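Local coordinates for protein L544 (Acanthamoeba polyphaga mimivirus, PDB 4AMQ) that probably acts as a metal-dependent nucleotidyl transferase, pairing a nucleotidyltransferase domain that binds manganese with a helical domain, at residues K29-R32 with Y33-K37; M247-P250 with L251-Y254; K256-P259 with T260-K263. One frame throughout, in Å; residues are numbered along the deposited sequence.

Contact 1: residues K29-R32 with Y33-K37; sequences KLER and YIKNK
E31 and K35, one helical turn apart, send their side chains out in the same direction and meet in a salt bridge of 2.8 Å between E31 OE2 and K35 NZ. Both chains are extended beyond CG, and the lysine reaches the lone pair of OE2 that faces away from OE1. That other oxygen, OE1, is held by R60, so the buried carboxylate is gripped at both ends by positive charge, which probably favours its ionised form. The close side of the contact is the buried one: E31, L30 and I34 are all shielded from solvent, and L30 CG meets I34 CD1 at 4.3 Å.

The exposed side is looser. R32 bends at chi2 and chi3, which carries its guanidinium forward along the helix, across N36, with the two planes 87° apart. N36 OD1 sits over a guanidinium face, 3.1 Å from R32 NH1, but the angle is too poor for a hydrogen bond; K35 CD lies near the edge of the same group.

Around this part of helix 28-42, E31 and I34 rest on F57 of helix 55-58, K35 on Y51 and I53 of strand 51-54, at one margin of the mixed sheet.

Contact 2: residues M247-P250 with L251-Y254; sequences MLFP and LRFY
R252 runs along the flank of F249, three residues before it on the short alpha-helix 248-254 of the helical domain. The hydrogen bonds are those of an alpha-helix: R252 N gives to L248 O at 2.8 Å and F253 N to F249 O at 3.1 Å. P250 has no N-H to donate, which costs little near the start of the helix.

Apolar contact lies on the buried side. L248 CD2 approaches L251 CD1 at 4.1 Å, the two side chains slanting across each other. L248 also packs on I268 and I269 of helix 259-272, while L251 reaches F364, Y367 and I368 of helix 334-368, so this short helix sits between helices 259-272 and 334-368.

The charged group belongs to R252. Its CG stands opposite the backbone N (chi1 -180°), and a bend at chi3 swings the guanidinium alongside the F249 ring, the planes 75° apart. R252 NH2 comes to 3.4 Å from F249 CD2, while NH1 is taken up in salt bridges with E266 and E270, which probably fix the rotation of the whole group.

A water closes the link: it donates to F249 O at 2.7 Å and accepts from R252 NE at 3.1 Å, lying in the guanidinium plane at its edge.

Contact 3: residues K256-P259 with T260-K263; sequences KNDP and TISK
I261 N donates to D258 OD1 at 3.1 Å, in a bond with an N-H...O angle of 166°. The amide comes to the anti side of the oxygen, 21° out of the carboxylate plane. D258 OD1 also lies 3.4 Å from I261 CG1, so the acid crosses the root of the isoleucine side chain while it caps. The first shell is completed by the D258 carbonyl: S262 N donates to D258 O at 2.8 Å, nearly in line with the C=O bond.

S262 OG leans back over the start of the helix. With chi1 at 56° it sits between its own N and carbonyl carbon, which leaves S262 OG 2.6 Å from D258 O. P259 O is a second possible acceptor, but a doubtful one because its place in the model is less sure, and the choice between the two for the single hydroxyl proton is not settled.

D258 lies just before the helix, and with CG opposite its backbone N the carboxylate turns to the I261 amide. There the negative charge probably also suits the positive end of the helix dipole. P259 follows as the first helical residue, a place where the lack of an N-H is no loss. Beyond these, I261 packs on F255 and I370, joining this otherwise surface-lying turn to nearby loops.

An aspartate at the N-cap, bonded to the amide three residues on and followed by proline, is a classic alpha-helix start; here it begins helix 259-272.

Overall arrangement
From the N terminus, contact 1 comes first, on helix 28-42 of the nucleotidyltransferase domain beside strand 51-54. Contacts 2 and 3 come much later, in the helical domain. All three are local and follow in series: none encloses or crosses another, and each joins side chains about one turn apart within one continuous stretch. Contact 2 lies on helix 248-254; contact 3 closes the short loop after it by capping helix 259-272, their centres about 11 Å apart. Helix 259-272 then packs back against contact 2. Contact 1 stays apart, its nearest atoms about 17 Å from those of contact 2 and about 18 Å from those of contact 3.

Contact 1: residues K29-R32 with Y33-K37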
ATOM      1  N   LYS A  29      15.113 -17.964   6.785  1.00 39.91           N
ATOM      2  CA  LYS A  29      14.189 -19.073   6.585  1.00 46.24           C
ATOM      3  C   LYS A  29      12.932 -18.559   5.891  1.00 41.30           C
ATOM      4  O   LYS A  29      12.402 -19.194   4.980  1.00 43.81           O
ATOM      5  CB  LYS A  29      13.830 -19.717   7.926  1.00 40.68           C
ATOM      6  CG  LYS A  29      12.790 -20.819   7.830  1.00 52.94           C
ATOM      7  CD  LYS A  29      12.447 -21.384   9.200  1.00 51.80           C
ATOM      8  CE  LYS A  29      11.387 -22.465   9.098  1.00 57.81           C
ATOM      9  NZ  LYS A  29      11.857 -23.631   8.298  1.00 64.00           N
ATOM     10  N   LEU A  30      12.467 -17.394   6.325  1.00 40.71           N
ATOM     11  CA  LEU A  30      11.290 -16.768   5.735  1.00 43.74           C
ATOM     12  C   LEU A  30      11.561 -16.283   4.310  1.00 39.79           C
ATOM     13  O   LEU A  30      10.758 -16.522   3.409  1.00 37.79           O
ATOM     14  CB  LEU A  30      10.805 -15.611   6.611  1.00 42.68           C
ATOM     15  CG  LEU A  30       9.499 -14.947   6.176  1.00 44.22           C
ATOM     16  CD1 LEU A  30       8.395 -15.983   6.041  1.00 46.40           C
ATOM     17  CD2 LEU A  30       9.103 -13.864   7.163  1.00 43.41           C
ATOM     18  N   GLU A  31      12.692 -15.607   4.110  1.00 37.18           N
ATOM     19  CA  GLU A  31      13.073 -15.132   2.779  1.00 35.93           C
ATOM     20  C   GLU A  31      13.144 -16.287   1.784  1.00 40.07           C
ATOM     21  O   GLU A  31      12.636 -16.190   0.665  1.00 36.93           O
ATOM     22  CB  GLU A  31      14.418 -14.396   2.820  1.00 41.36           C
ATOM     23  CG  GLU A  31      14.818 -13.774   1.481  1.00 45.23           C
ATOM     24  CD  GLU A  31      16.206 -13.148   1.493  1.00 51.03           C
ATOM     25  OE1 GLU A  31      16.644 -12.665   2.557  1.00 52.82           O
ATOM     26  OE2 GLU A  31      16.863 -13.142   0.431  1.00 59.30           O
ATOM     27  N   ARG A  32      13.775 -17.380   2.197  1.00 41.28           N
ATOM     28  CA  ARG A  32      13.903 -18.554   1.343  1.00 43.31           C
ATOM     29  C   ARG A  32      12.526 -19.130   1.022  1.00 40.06           C
ATOM     30  O   ARG A  32      12.253 -19.511  -0.115  1.00 40.27           O
ATOM     31  CB  ARG A  32      14.785 -19.615   2.011  1.00 41.83           C
ATOM     32  CG  ARG A  32      15.388 -20.634   1.050  1.00 43.85           C
ATOM     33  CD  ARG A  32      16.756 -20.191   0.537  1.00 59.06           C
ATOM     34  NE  ARG A  32      16.676 -19.126  -0.462  1.00 60.81           N
ATOM     35  CZ  ARG A  32      16.717 -19.331  -1.775  1.00 64.76           C
ATOM     36  NH1 ARG A  32      16.837 -20.564  -2.253  1.00 62.67           N
ATOM     37  NH2 ARG A  32      16.639 -18.305  -2.612  1.00 69.28           N
ATOM     38  N   TYR A  33      11.660 -19.191   2.030  1.00 38.89           N
ATOM     39  CA  TYR A  33      10.294 -19.657   1.823  1.00 41.68           C
ATOM     40  C   TYR A  33       9.580 -18.786   0.795  1.00 41.07           C
ATOM     41  O   TYR A  33       8.902 -19.294  -0.097  1.00 40.19           O
ATOM     42  CB  TYR A  33       9.512 -19.665   3.136  1.00 40.53           C
ATOM     43  CG  TYR A  33       8.048 -20.008   2.965  1.00 42.76           C
ATOM     44  CD1 TYR A  33       7.637 -21.325   2.803  1.00 44.62           C
ATOM     45  CD2 TYR A  33       7.076 -19.014   2.968  1.00 42.05           C
ATOM     46  CE1 TYR A  33       6.299 -21.644   2.647  1.00 44.95           C
ATOM     47  CE2 TYR A  33       5.738 -19.322   2.811  1.00 40.96           C
ATOM     48  CZ  TYR A  33       5.354 -20.638   2.651  1.00 46.73           C
ATOM     49  OH  TYR A  33       4.020 -20.949   2.496  1.00 42.02           O
ATOM     50  N   ILE A  34       9.743 -17.471   0.926  1.00 36.26           N
ATOM     51  CA  ILE A  34       9.143 -16.524  -0.006  1.00 36.45           C
ATOM     52  C   ILE A  34       9.676 -16.730  -1.421  1.00 38.79           C
ATOM     53  O   ILE A  34       8.903 -16.865  -2.372  1.00 38.51           O
ATOM     54  CB  ILE A  34       9.373 -15.064   0.444  1.00 33.77           C
ATOM     55  CG1 ILE A  34       8.559 -14.766   1.706  1.00 41.60           C
ATOM     56  CG2 ILE A  34       9.001 -14.094  -0.667  1.00 35.40           C
ATOM     57  CD1 ILE A  34       8.762 -13.373   2.263  1.00 37.63           C
ATOM     58  N   LYS A  35      10.997 -16.768  -1.555  1.00 36.39           N
ATOM     59  CA  LYS A  35      11.632 -16.940  -2.859  1.00 38.52           C
ATOM     60  C   LYS A  35      11.378 -18.314  -3.478  1.00 41.09           C
ATOM     61  O   LYS A  35      11.235 -18.435  -4.692  1.00 41.74           O
ATOM     62  CB  LYS A  35      13.136 -16.691  -2.757  1.00 41.85           C
ATOM     63  CG  LYS A  35      13.510 -15.259  -2.429  1.00 41.08           C
ATOM     64  CD  LYS A  35      14.999 -15.150  -2.178  1.00 49.51           C
ATOM     65  CE  LYS A  35      15.527 -13.779  -2.552  1.00 52.33           C
ATOM     66  NZ  LYS A  35      16.992 -13.677  -2.305  1.00 57.55           N
ATOM     67  N   ASN A  36      11.319 -19.349  -2.645  1.00 41.22           N
ATOM     68  CA  ASN A  36      11.154 -20.711  -3.148  1.00 42.00           C
ATOM     69  C   ASN A  36       9.706 -21.153  -3.339  1.00 43.96           C
ATOM     70  O   ASN A  36       9.385 -21.837  -4.309  1.00 46.59           O
ATOM     71  CB  ASN A  36      11.877 -21.715  -2.247  1.00 45.49           C
ATOM     72  CG  ASN A  36      13.383 -21.592  -2.329  1.00 50.14           C
ATOM     73  OD1 ASN A  36      13.922 -20.994  -3.262  1.00 49.55           O
ATOM     74  ND2 ASN A  36      14.075 -22.165  -1.351  1.00 57.01           N
ATOM     75  N   LYS A  37       8.835 -20.768  -2.413  1.00 40.82           N
ATOM     76  CA  LYS A  37       7.470 -21.281  -2.407  1.00 43.46           C
ATOM     77  C   LYS A  37       6.431 -20.288  -2.924  1.00 43.04           C
ATOM     78  O   LYS A  37       5.417 -20.688  -3.492  1.00 43.46           O
ATOM     79  CB  LYS A  37       7.090 -21.756  -1.000  1.00 49.04           C
ATOM     80  CG  LYS A  37       8.069 -22.761  -0.412  1.00 47.14           C
ATOM     81  CD  LYS A  37       8.290 -23.920  -1.369  1.00 47.47           C
ATOM     82  CE  LYS A  37       9.319 -24.900  -0.831  1.00 54.33           C
ATOM     83  NZ  LYS A  37       9.590 -25.988  -1.811  1.00 55.34           N
TER

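Contact 2: residues M247-P250 with L251-Y254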
ATOM      1  N   MET A 247       8.237  12.138   9.033  1.00 33.20           N
ATOM      2  CA  MET A 247       9.163  13.194   8.646  1.00 35.24           C
ATOM      3  C   MET A 247      10.613  12.753   8.837  1.00 34.44           C
ATOM      4  O   MET A 247      11.536  13.431   8.392  1.00 35.90           O
ATOM      5  CB  MET A 247       8.877  14.474   9.433  1.00 36.82           C
ATOM      6  CG  MET A 247       7.506  15.071   9.139  1.00 40.27           C
ATOM      7  SD  MET A 247       6.902  16.173  10.435  1.00 48.00           S
ATOM      8  CE  MET A 247       8.035  17.552  10.270  1.00 47.34           C
ATOM      9  N   LEU A 248      10.808  11.615   9.499  1.00 30.34           N
ATOM     10  CA  LEU A 248      12.136  11.027   9.626  1.00 32.92           C
ATOM     11  C   LEU A 248      12.587  10.416   8.303  1.00 32.30           C
ATOM     12  O   LEU A 248      13.783  10.300   8.043  1.00 30.94           O
ATOM     13  CB  LEU A 248      12.157   9.949  10.715  1.00 30.53           C
ATOM     14  CG  LEU A 248      11.978  10.375  12.173  1.00 33.47           C
ATOM     15  CD1 LEU A 248      11.913   9.147  13.066  1.00 31.71           C
ATOM     16  CD2 LEU A 248      13.097  11.302  12.621  1.00 34.43           C
ATOM     17  N   PHE A 249      11.621  10.018   7.476  1.00 29.80           N
ATOM     18  CA  PHE A 249      11.909   9.385   6.191  1.00 31.66           C
ATOM     19  C   PHE A 249      12.642  10.321   5.222  1.00 33.22           C
ATOM     20  O   PHE A 249      13.589   9.902   4.556  1.00 33.30           O
ATOM     21  CB  PHE A 249      10.626   8.839   5.549  1.00 32.59           C
ATOM     22  CG  PHE A 249      10.072   7.615   6.233  1.00 33.62           C
ATOM     23  CD1 PHE A 249       9.613   7.679   7.539  1.00 30.55           C
ATOM     24  CD2 PHE A 249      10.018   6.399   5.569  1.00 35.05           C
ATOM     25  CE1 PHE A 249       9.105   6.548   8.167  1.00 35.88           C
ATOM     26  CE2 PHE A 249       9.513   5.270   6.192  1.00 38.64           C
ATOM     27  CZ  PHE A 249       9.055   5.345   7.492  1.00 29.88           C
ATOM     28  N   PRO A 250      12.202  11.585   5.124  1.00 31.50           N
ATOM     29  CA  PRO A 250      13.002  12.532   4.334  1.00 40.49           C
ATOM     30  C   PRO A 250      14.403  12.700   4.923  1.00 36.84           C
ATOM     31  O   PRO A 250      15.376  12.802   4.176  1.00 31.22           O
ATOM     32  CB  PRO A 250      12.217  13.841   4.455  1.00 37.51           C
ATOM     33  CG  PRO A 250      10.809  13.410   4.707  1.00 41.20           C
ATOM     34  CD  PRO A 250      10.916  12.165   5.547  1.00 32.35           C
ATOM     35  N   LEU A 251      14.504  12.713   6.249  1.00 33.35           N
ATOM     36  CA  LEU A 251      15.801  12.845   6.905  1.00 36.02           C
ATOM     37  C   LEU A 251      16.708  11.663   6.583  1.00 33.53           C
ATOM     38  O   LEU A 251      17.901  11.837   6.347  1.00 36.31           O
ATOM     39  CB  LEU A 251      15.638  12.987   8.420  1.00 36.27           C
ATOM     40  CG  LEU A 251      14.847  14.193   8.928  1.00 38.11           C
ATOM     41  CD1 LEU A 251      14.902  14.258  10.447  1.00 39.57           C
ATOM     42  CD2 LEU A 251      15.373  15.482   8.316  1.00 44.52           C
ATOM     43  N   ARG A 252      16.141  10.460   6.574  1.00 35.34           N
ATOM     44  CA  ARG A 252      16.921   9.267   6.267  1.00 34.40           C
ATOM     45  C   ARG A 252      17.468   9.342   4.845  1.00 35.66           C
ATOM     46  O   ARG A 252      18.595   8.926   4.581  1.00 33.43           O
ATOM     47  CB  ARG A 252      16.092   7.992   6.465  1.00 34.19           C
ATOM     48  CG  ARG A 252      16.863   6.709   6.159  1.00 33.54           C
ATOM     49  CD  ARG A 252      16.087   5.464   6.568  1.00 41.56           C
ATOM     50  NE  ARG A 252      14.802   5.362   5.882  1.00 39.64           N
ATOM     51  CZ  ARG A 252      13.935   4.370   6.059  1.00 41.19           C
ATOM     52  NH1 ARG A 252      14.209   3.383   6.905  1.00 34.31           N
ATOM     53  NH2 ARG A 252      12.790   4.365   5.390  1.00 41.49           N
ATOM     54  N   PHE A 253      16.670   9.878   3.928  1.00 32.22           N
ATOM     55  CA  PHE A 253      17.131  10.072   2.564  1.00 35.93           C
ATOM     56  C   PHE A 253      18.260  11.099   2.530  1.00 35.07           C
ATOM     57  O   PHE A 253      19.271  10.898   1.858  1.00 34.51           O
ATOM     58  CB  PHE A 253      15.985  10.512   1.650  1.00 37.94           C
ATOM     59  CG  PHE A 253      16.398  10.710   0.217  1.00 42.16           C
ATOM     60  CD1 PHE A 253      16.416   9.643  -0.666  1.00 38.95           C
ATOM     61  CD2 PHE A 253      16.779  11.964  -0.243  1.00 40.01           C
ATOM     62  CE1 PHE A 253      16.802   9.820  -1.988  1.00 43.97           C
ATOM     63  CE2 PHE A 253      17.163  12.148  -1.559  1.00 41.66           C
ATOM     64  CZ  PHE A 253      17.173  11.075  -2.434  1.00 38.53           C
ATOM     65  N   TYR A 254      18.089  12.192   3.266  1.00 35.35           N
ATOM     66  CA  TYR A 254      19.094  13.249   3.304  1.00 38.09           C
ATOM     67  C   TYR A 254      20.440  12.714   3.786  1.00 41.33           C
ATOM     68  O   TYR A 254      21.485  13.051   3.229  1.00 42.51           O
ATOM     69  CB  TYR A 254      18.638  14.403   4.202  1.00 39.43           C
ATOM     70  CG  TYR A 254      19.594  15.579   4.228  1.00 42.70           C
ATOM     71  CD1 TYR A 254      20.652  15.620   5.127  1.00 40.64           C
ATOM     72  CD2 TYR A 254      19.437  16.648   3.353  1.00 45.59           C
ATOM     73  CE1 TYR A 254      21.529  16.692   5.155  1.00 44.05           C
ATOM     74  CE2 TYR A 254      20.307  17.724   3.371  1.00 43.25           C
ATOM     75  CZ  TYR A 254      21.350  17.741   4.273  1.00 45.62           C
ATOM     76  OH  TYR A 254      22.218  18.810   4.294  1.00 50.18           O
TER
HETATM   77  O   HOH W   1      13.751   7.297   3.720  1.00 41.32           O

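Contact 3: residues K256-P259 with T260-K263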
ATOM      1  N   LYS A 256      21.467   9.553   3.784  1.00 31.26           N
ATOM      2  CA  LYS A 256      21.658   8.178   3.315  1.00 38.10           C
ATOM      3  C   LYS A 256      23.136   7.819   3.144  1.00 42.86           C
ATOM      4  O   LYS A 256      23.528   6.668   3.336  1.00 40.77           O
ATOM      5  CB  LYS A 256      20.902   7.931   2.005  1.00 40.44           C
ATOM      6  CG  LYS A 256      21.681   8.343   0.767  1.00 43.87           C
ATOM      7  CD  LYS A 256      20.926   9.360  -0.064  1.00 45.68           C
ATOM      8  CE  LYS A 256      20.066   8.679  -1.109  1.00 47.46           C
ATOM      9  NZ  LYS A 256      20.899   7.834  -2.010  1.00 57.26           N
ATOM     10  N   ASN A 257      23.950   8.809   2.784  1.00 37.19           N
ATOM     11  CA  ASN A 257      25.370   8.577   2.536  1.00 39.95           C
ATOM     12  C   ASN A 257      26.254   8.887   3.737  1.00 42.83           C
ATOM     13  O   ASN A 257      27.482   8.880   3.634  1.00 43.88           O
ATOM     14  CB  ASN A 257      25.840   9.365   1.312  1.00 41.43           C
ATOM     15  CG  ASN A 257      25.215   8.865   0.029  1.00 42.19           C
ATOM     16  OD1 ASN A 257      24.855   7.692  -0.080  1.00 42.44           O
ATOM     17  ND2 ASN A 257      25.078   9.751  -0.948  1.00 39.39           N
ATOM     18  N   ASP A 258      25.627   9.169   4.872  1.00 36.89           N
ATOM     19  CA  ASP A 258      26.356   9.318   6.121  1.00 44.69           C
ATOM     20  C   ASP A 258      26.151   8.053   6.941  1.00 45.59           C
ATOM     21  O   ASP A 258      25.059   7.815   7.456  1.00 45.88           O
ATOM     22  CB  ASP A 258      25.856  10.535   6.896  1.00 45.96           C
ATOM     23  CG  ASP A 258      26.721  10.857   8.100  1.00 49.71           C
ATOM     24  OD1 ASP A 258      26.688  10.088   9.084  1.00 49.59           O
ATOM     25  OD2 ASP A 258      27.429  11.887   8.069  1.00 55.26           O
ATOM     26  N   PRO A 259      27.203   7.234   7.071  1.00 49.11           N
ATOM     27  CA  PRO A 259      27.067   5.923   7.715  1.00 54.79           C
ATOM     28  C   PRO A 259      26.501   6.020   9.132  1.00 50.06           C
ATOM     29  O   PRO A 259      25.471   5.418   9.426  1.00 50.95           O
ATOM     30  CB  PRO A 259      28.507   5.398   7.754  1.00 53.72           C
ATOM     31  CG  PRO A 259      29.361   6.622   7.666  1.00 56.40           C
ATOM     32  CD  PRO A 259      28.609   7.562   6.775  1.00 48.71           C
ATOM     33  N   THR A 260      27.171   6.780   9.990  1.00 46.69           N
ATOM     34  CA  THR A 260      26.783   6.874  11.390  1.00 48.26           C
ATOM     35  C   THR A 260      25.320   7.284  11.565  1.00 47.21           C
ATOM     36  O   THR A 260      24.578   6.660  12.322  1.00 45.36           O
ATOM     37  CB  THR A 260      27.683   7.864  12.150  1.00 50.84           C
ATOM     38  OG1 THR A 260      29.059   7.524  11.935  1.00 61.08           O
ATOM     39  CG2 THR A 260      27.380   7.823  13.640  1.00 45.19           C
ATOM     40  N   ILE A 261      24.911   8.332  10.859  1.00 47.24           N
ATOM     41  CA  ILE A 261      23.562   8.864  11.011  1.00 43.86           C
ATOM     42  C   ILE A 261      22.504   7.997  10.332  1.00 42.04           C
ATOM     43  O   ILE A 261      21.379   7.889  10.821  1.00 42.16           O
ATOM     44  CB  ILE A 261      23.462  10.316  10.504  1.00 43.52           C
ATOM     45  CG1 ILE A 261      24.377  11.223  11.326  1.00 44.71           C
ATOM     46  CG2 ILE A 261      22.028  10.817  10.577  1.00 37.94           C
ATOM     47  CD1 ILE A 261      24.244  12.689  10.988  1.00 46.24           C
ATOM     48  N   SER A 262      22.861   7.378   9.212  1.00 38.75           N
ATOM     49  CA  SER A 262      21.919   6.520   8.506  1.00 41.80           C
ATOM     50  C   SER A 262      21.623   5.246   9.299  1.00 43.27           C
ATOM     51  O   SER A 262      20.500   4.748   9.278  1.00 43.94           O
ATOM     52  CB  SER A 262      22.411   6.192   7.091  1.00 40.96           C
ATOM     53  OG  SER A 262      23.694   5.592   7.112  1.00 50.96           O
ATOM     54  N   LYS A 263      22.630   4.728  10.002  1.00 43.04           N
ATOM     55  CA  LYS A 263      22.433   3.587  10.898  1.00 44.72           C
ATOM     56  C   LYS A 263      21.478   3.937  12.032  1.00 42.95           C
ATOM     57  O   LYS A 263      20.601   3.146  12.390  1.00 37.99           O
ATOM     58  CB  LYS A 263      23.764   3.128  11.497  1.00 48.95           C
ATOM     59  CG  LYS A 263      24.518   2.080  10.680  1.00 53.02           C
ATOM     60  CD  LYS A 263      25.078   2.673   9.398  1.00 52.00           C
ATOM     61  CE  LYS A 263      25.937   1.677   8.633  1.00 57.06           C
ATOM     62  NZ  LYS A 263      26.348   2.248   7.320  1.00 63.60           N
TER